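Local coordinates for mandalate racemase/muconate lactonizing enzyme (Unidentified, PDB 4E4U), which probably acts on a carboxylate substrate by metal-assisted abstraction of an alpha-proton, as members of the enolase superfamily do, at the interface of chains A and B and the interface of chains A and C. Numbering follows the deposited sequence. Chains: chain A/B/C, Mandalate racemase/muconate lactonizing enzyme.

Contact 1: the interface of chains A and B. Residues chain A 79, 81-84; chain B 171, 260, 388-390.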
loop_
_atom_site.group_PDB
_atom_site.type_symbol
_atom_site.label_atom_id
_atom_site.label_comp_id
_atom_site.label_asym_id
_atom_site.label_seq_id
_atom_site.Cartn_x
_atom_site.Cartn_y
_atom_site.Cartn_z
ATOM N N SER A 79 16.386 28.325 6.439
ATOM C CA SER A 79 15.717 28.470 7.732
ATOM C C SER A 79 15.249 29.897 8.015
ATOM O O SER A 79 14.516 30.134 8.981
ATOM C CB SER A 79 16.669 28.030 8.844
ATOM O OG SER A 79 17.038 26.669 8.657
ATOM N N GLY A 81 14.007 33.394 8.927
ATOM C CA GLY A 81 12.731 33.922 9.376
ATOM C C GLY A 81 11.779 32.880 9.930
ATOM O O GLY A 81 10.564 33.073 9.902
ATOM N N PHE A 82 12.329 31.782 10.448
ATOM C CA PHE A 82 11.534 30.663 10.955
ATOM C C PHE A 82 10.692 30.083 9.817
ATOM O O PHE A 82 9.465 30.051 9.855
ATOM C CB PHE A 82 10.684 31.059 12.171
ATOM C CG PHE A 82 10.003 29.890 12.838
ATOM C CD1 PHE A 82 10.739 28.771 13.224
ATOM C CD2 PHE A 82 8.632 29.900 13.079
ATOM C CE1 PHE A 82 10.120 27.684 13.840
ATOM C CE2 PHE A 82 8.006 28.815 13.686
ATOM C CZ PHE A 82 8.748 27.712 14.072
ATOM N N THR A 83 11.392 29.633 8.787
ATOM C CA THR A 83 10.755 28.967 7.662
ATOM C C THR A 83 11.180 27.497 7.669
ATOM O O THR A 83 10.471 26.654 8.220
ATOM C CB THR A 83 11.041 29.714 6.327
ATOM O OG1 THR A 83 12.453 29.906 6.164
ATOM C CG2 THR A 83 10.328 31.080 6.325
ATOM N N GLN A 84 12.350 27.194 7.115
ATOM C CA GLN A 84 12.871 25.822 7.140
ATOM C C GLN A 84 11.961 24.865 6.368
ATOM O O GLN A 84 11.810 23.688 6.708
ATOM C CB GLN A 84 13.142 25.332 8.572
ATOM C CG GLN A 84 14.241 24.285 8.635
ATOM C CD GLN A 84 14.734 24.059 10.046
ATOM O OE1 GLN A 84 14.063 23.420 10.864
ATOM N NE2 GLN A 84 15.901 24.611 10.357
ATOM N N TYR B 171 15.213 26.186 18.611
ATOM C CA TYR B 171 15.040 25.683 17.261
ATOM C C TYR B 171 16.065 26.404 16.398
ATOM O O TYR B 171 16.186 27.627 16.460
ATOM C CB TYR B 171 13.613 25.916 16.756
ATOM C CG TYR B 171 13.013 27.264 17.095
ATOM C CD1 TYR B 171 12.381 27.478 18.313
ATOM C CD2 TYR B 171 13.026 28.305 16.176
ATOM C CE1 TYR B 171 11.809 28.697 18.618
ATOM C CE2 TYR B 171 12.457 29.527 16.472
ATOM C CZ TYR B 171 11.848 29.718 17.697
ATOM O OH TYR B 171 11.273 30.930 18.009
ATOM N N ARG B 260 3.703 27.088 9.091
ATOM C CA ARG B 260 4.746 27.309 8.092
ATOM C C ARG B 260 4.413 26.682 6.746
ATOM O O ARG B 260 5.277 26.601 5.872
ATOM C CB ARG B 260 6.098 26.812 8.604
ATOM C CG ARG B 260 6.633 27.671 9.727
ATOM C CD ARG B 260 7.994 27.226 10.153
ATOM N NE ARG B 260 7.949 26.139 11.120
ATOM C CZ ARG B 260 9.023 25.502 11.567
ATOM N NH1 ARG B 260 10.223 25.761 11.044
ATOM N NH2 ARG B 260 8.892 24.584 12.514
ATOM N N LEU B 388 10.659 36.821 13.086
ATOM C CA LEU B 388 11.092 35.701 13.922
ATOM C C LEU B 388 12.384 35.201 13.303
ATOM O O LEU B 388 12.607 35.418 12.116
ATOM C CB LEU B 388 10.064 34.565 13.903
ATOM C CG LEU B 388 8.779 34.723 14.712
ATOM C CD1 LEU B 388 7.831 33.574 14.406
ATOM C CD2 LEU B 388 9.085 34.771 16.200
ATOM N N GLN B 389 13.230 34.537 14.086
ATOM C CA GLN B 389 14.463 33.948 13.563
ATOM C C GLN B 389 14.727 32.587 14.187
ATOM O O GLN B 389 14.211 32.279 15.268
ATOM C CB GLN B 389 15.666 34.868 13.823
ATOM C CG GLN B 389 15.546 36.207 13.122
ATOM C CD GLN B 389 16.757 37.115 13.243
ATOM O OE1 GLN B 389 16.757 38.213 12.683
ATOM N NE2 GLN B 389 17.787 36.678 13.968
ATOM N N MET B 390 15.519 31.766 13.499
ATOM C CA MET B 390 15.983 30.506 14.072
ATOM C C MET B 390 17.405 30.663 14.584
ATOM O O MET B 390 18.150 31.519 14.104
ATOM C CB MET B 390 15.898 29.370 13.049
ATOM C CG MET B 390 14.523 29.265 12.414
ATOM S SD MET B 390 14.215 27.759 11.502
ATOM C CE MET B 390 14.006 26.575 12.830
HETATM O O HOH W 1 16.430 33.188 10.820
HETATM O O HOH W 2 11.855 23.687 12.368
#
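A:Phe82 reaches into chain B with B:Arg260 laid over one face of its ring. The guanidinium and ring planes are 20° apart and stacked, although the two side chains run at about a right angle to each other. A:Phe82 CE1 lies over the centre of the guanidinium, 3.3 Å from B:Arg260 CZ, while NE sits nearer the rim of the ring. A flat aromatic suits this place because it can receive a flat cation and still pack against carbon. B:Tyr171 crosses the phenylalanine at about a right angle, its CE2 3.8 Å from A:Phe82 CD1. B:Leu388 lies alongside, pointing the same way, and B:Met390 CG meets the ring at its edge, in plane. The phenylalanine's CG is anti to the backbone N (chi1 -172°) and beside the carbonyl carbon, an orientation that sets the ring among these groups.

A bend at chi3 (-85°) turns the arginine tip so that stacking and polar contacts combine. B:Arg260 NH1 donates to the carbonyl A:Thr83 O at 3.0 Å, approaching from above the carbonyl plane. Water 2, at the guanidinium edge, is shared by NH1 and NH2 and bonds A:Gln84 OE1 at 2.7 Å. A:Gln84 NE2 donates to A:Ser79 OG at 2.9 Å; with water 2 on OE1, both ends of the amide are held. The flexible thioether of B:Met390 crosses this held amide, its CE 3.7 Å from A:Gln84 NE2. Water 1 joins the backbone nitrogens of A:Gly81 and B:Met390.

The patch anchors a loop of one subunit on its neighbour, and two-fold symmetry repeats it with the chains exchanged, probably helping to hold a dimer.

Contact 2: the interface of chains A and C. Residues chain A 230, 254, 277, 303, 305, 331; chain C 177-178, 213-215.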
loop_
_atom_site.group_PDB
_atom_site.type_symbol
_atom_site.label_atom_id
_atom_site.label_comp_id
_atom_site.label_asym_id
_atom_site.label_seq_id
_atom_site.Cartn_x
_atom_site.Cartn_y
_atom_site.Cartn_z
ATOM N N LEU A 230 12.213 10.852 -26.291
ATOM C CA LEU A 230 13.064 10.585 -25.138
ATOM C C LEU A 230 12.397 11.042 -23.836
ATOM O O LEU A 230 12.565 10.415 -22.796
ATOM C CB LEU A 230 14.436 11.237 -25.333
ATOM C CG LEU A 230 15.397 11.333 -24.138
ATOM C CD1 LEU A 230 15.637 9.998 -23.457
ATOM C CD2 LEU A 230 16.724 11.931 -24.573
ATOM N N PRO A 254 9.351 8.349 -21.078
ATOM C CA PRO A 254 9.906 8.851 -19.813
ATOM C C PRO A 254 9.360 10.229 -19.456
ATOM O O PRO A 254 9.268 11.087 -20.334
ATOM C CB PRO A 254 11.407 8.945 -20.111
ATOM C CG PRO A 254 11.636 7.900 -21.145
ATOM C CD PRO A 254 10.412 7.987 -22.035
ATOM N N SER A 277 11.491 10.177 -14.127
ATOM C CA SER A 277 12.730 9.407 -14.198
ATOM C C SER A 277 13.896 10.240 -14.711
ATOM O O SER A 277 15.024 9.757 -14.779
ATOM C CB SER A 277 12.554 8.183 -15.084
ATOM O OG SER A 277 12.174 8.571 -16.388
ATOM N N TYR A 303 17.661 5.044 -9.705
ATOM C CA TYR A 303 18.064 4.786 -11.096
ATOM C C TYR A 303 17.439 5.809 -12.067
ATOM O O TYR A 303 17.106 5.486 -13.217
ATOM C CB TYR A 303 17.749 3.353 -11.554
ATOM C CG TYR A 303 18.601 2.234 -10.986
ATOM C CD1 TYR A 303 19.548 2.444 -9.991
ATOM C CD2 TYR A 303 18.478 0.959 -11.504
ATOM C CE1 TYR A 303 20.314 1.383 -9.496
ATOM C CE2 TYR A 303 19.222 -0.100 -11.020
ATOM C CZ TYR A 303 20.145 0.117 -10.025
ATOM O OH TYR A 303 20.886 -0.948 -9.558
ATOM N N GLN A 305 17.885 9.747 -13.928
ATOM C CA GLN A 305 18.971 10.510 -14.520
ATOM C C GLN A 305 18.754 11.999 -14.322
ATOM O O GLN A 305 17.643 12.447 -14.025
ATOM C CB GLN A 305 19.062 10.223 -16.016
ATOM C CG GLN A 305 19.367 8.784 -16.352
ATOM C CD GLN A 305 19.300 8.538 -17.838
ATOM O OE1 GLN A 305 18.212 8.534 -18.439
ATOM N NE2 GLN A 305 20.469 8.369 -18.464
ATOM N N LEU A 331 22.305 12.525 -18.140
ATOM C CA LEU A 331 21.706 12.214 -19.445
ATOM C C LEU A 331 22.103 13.210 -20.527
ATOM O O LEU A 331 22.667 12.833 -21.553
ATOM C CB LEU A 331 20.179 12.174 -19.332
ATOM C CG LEU A 331 19.360 12.013 -20.619
ATOM C CD1 LEU A 331 19.739 10.732 -21.362
ATOM C CD2 LEU A 331 17.864 12.030 -20.323
ATOM N N HIS C 177 22.351 3.556 -18.399
ATOM C CA HIS C 177 22.304 4.726 -19.265
ATOM C C HIS C 177 21.075 4.642 -20.179
ATOM O O HIS C 177 20.272 3.708 -20.080
ATOM C CB HIS C 177 23.610 4.883 -20.052
ATOM C CG HIS C 177 23.982 3.673 -20.850
ATOM N ND1 HIS C 177 24.983 2.810 -20.468
ATOM C CD2 HIS C 177 23.468 3.175 -21.998
ATOM C CE1 HIS C 177 25.084 1.837 -21.359
ATOM N NE2 HIS C 177 24.173 2.036 -22.296
ATOM N N GLN C 178 20.918 5.628 -21.051
ATOM C CA GLN C 178 19.739 5.718 -21.909
ATOM C C GLN C 178 20.146 5.388 -23.345
ATOM O O GLN C 178 20.864 6.163 -23.984
ATOM C CB GLN C 178 19.138 7.125 -21.805
ATOM C CG GLN C 178 17.859 7.352 -22.611
ATOM C CD GLN C 178 16.574 6.892 -21.918
ATOM O OE1 GLN C 178 15.674 6.361 -22.576
ATOM N NE2 GLN C 178 16.456 7.141 -20.614
ATOM N N VAL C 213 19.004 2.374 -17.612
ATOM C CA VAL C 213 18.113 2.856 -16.564
ATOM C C VAL C 213 16.694 2.363 -16.905
ATOM O O VAL C 213 16.395 2.051 -18.060
ATOM C CB VAL C 213 18.144 4.396 -16.438
ATOM C CG1 VAL C 213 19.527 4.868 -16.031
ATOM C CG2 VAL C 213 17.692 5.080 -17.736
ATOM N N PRO C 214 15.809 2.268 -15.901
ATOM C CA PRO C 214 14.472 1.717 -16.170
ATOM C C PRO C 214 13.696 2.435 -17.268
ATOM O O PRO C 214 13.004 1.772 -18.035
ATOM C CB PRO C 214 13.746 1.827 -14.816
ATOM C CG PRO C 214 14.651 2.585 -13.920
ATOM C CD PRO C 214 16.038 2.500 -14.466
ATOM N N SER C 215 13.811 3.752 -17.377
ATOM C CA SER C 215 13.031 4.452 -18.394
ATOM C C SER C 215 13.454 4.029 -19.809
ATOM O O SER C 215 12.624 3.963 -20.731
ATOM C CB SER C 215 13.125 5.970 -18.216
ATOM O OG SER C 215 14.419 6.440 -18.546
HETATM O O HOH W 3 15.920 8.017 -16.821
HETATM O O HOH W 4 15.063 5.633 -15.389
#
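C:Gln178 extends from chain C between A:Leu331, A:Leu230 and A:Gln305, and each part of it finds a different partner. Its CB packs on a methyl of A:Leu331, 3.7 Å from CD1. C:Gln178 CG, anti to the backbone N (chi1 -178°), lies 3.6 Å from A:Leu230 CD1. These apolar contacts suit the aliphatic stem of a glutamine, and the A:Leu230 methyl also lies against CD and OE1 of the polar amide. The chain bends at chi2 (83°), bringing the amide nitrogen to two acceptors. C:Gln178 NE2 donates to A:Gln305 OE1 at 3.1 Å. A second bond runs from C:Gln178 NE2 to C:Ser215 OG, in its own chain, at 3.0 Å. Both acceptors lie in the amide plane of C:Gln178, so the pair of N-H bonds fixes the rotation of the group. The two glutamine amides are nearly coplanar, although their side chains cross at about a right angle.

C:Val213 packs its branched methyls against the carboxamide end of A:Gln305, with CG2 3.8 Å from CD. C:Ser215, in the first turn of helix 214-224, turns CB toward A:Ser277 and A:Pro254. The small hydroxyl C:Ser215 OG also bonds water 3 at 2.8 Å, which binds A:Gln305 OE1 and A:Ser277 O. Water 3 contacts water 4, which bridges A:Tyr303 O and C:Ser215 N, 3.0 Å from each. The compact ring of C:Pro214 meets A:Tyr303, its CD 3.5 Å from CB.

This mixed polar and apolar patch joins chains A and C of the deposited eight-chain assembly and, if that assembly is biological, may help hold it together.

Contact 1 and contact 2 lie about 37 Å apart between the centres of their C-alpha atoms, and have no residue in common. Chain A contributes one side of each. At contact 1 it uses the end of helix 70-79 and the following loop, within the N-terminal family region; at contact 2 it uses loops and strand 305-306 of the enolase C-terminal region. Contact 1 belongs to a two-fold interface, whereas the interface of contact 2 is not an exact two-fold. Chain A can therefore engage chains B and C at once through separate surfaces, a plausible way for dimers to be joined into the eight-chain deposited assembly.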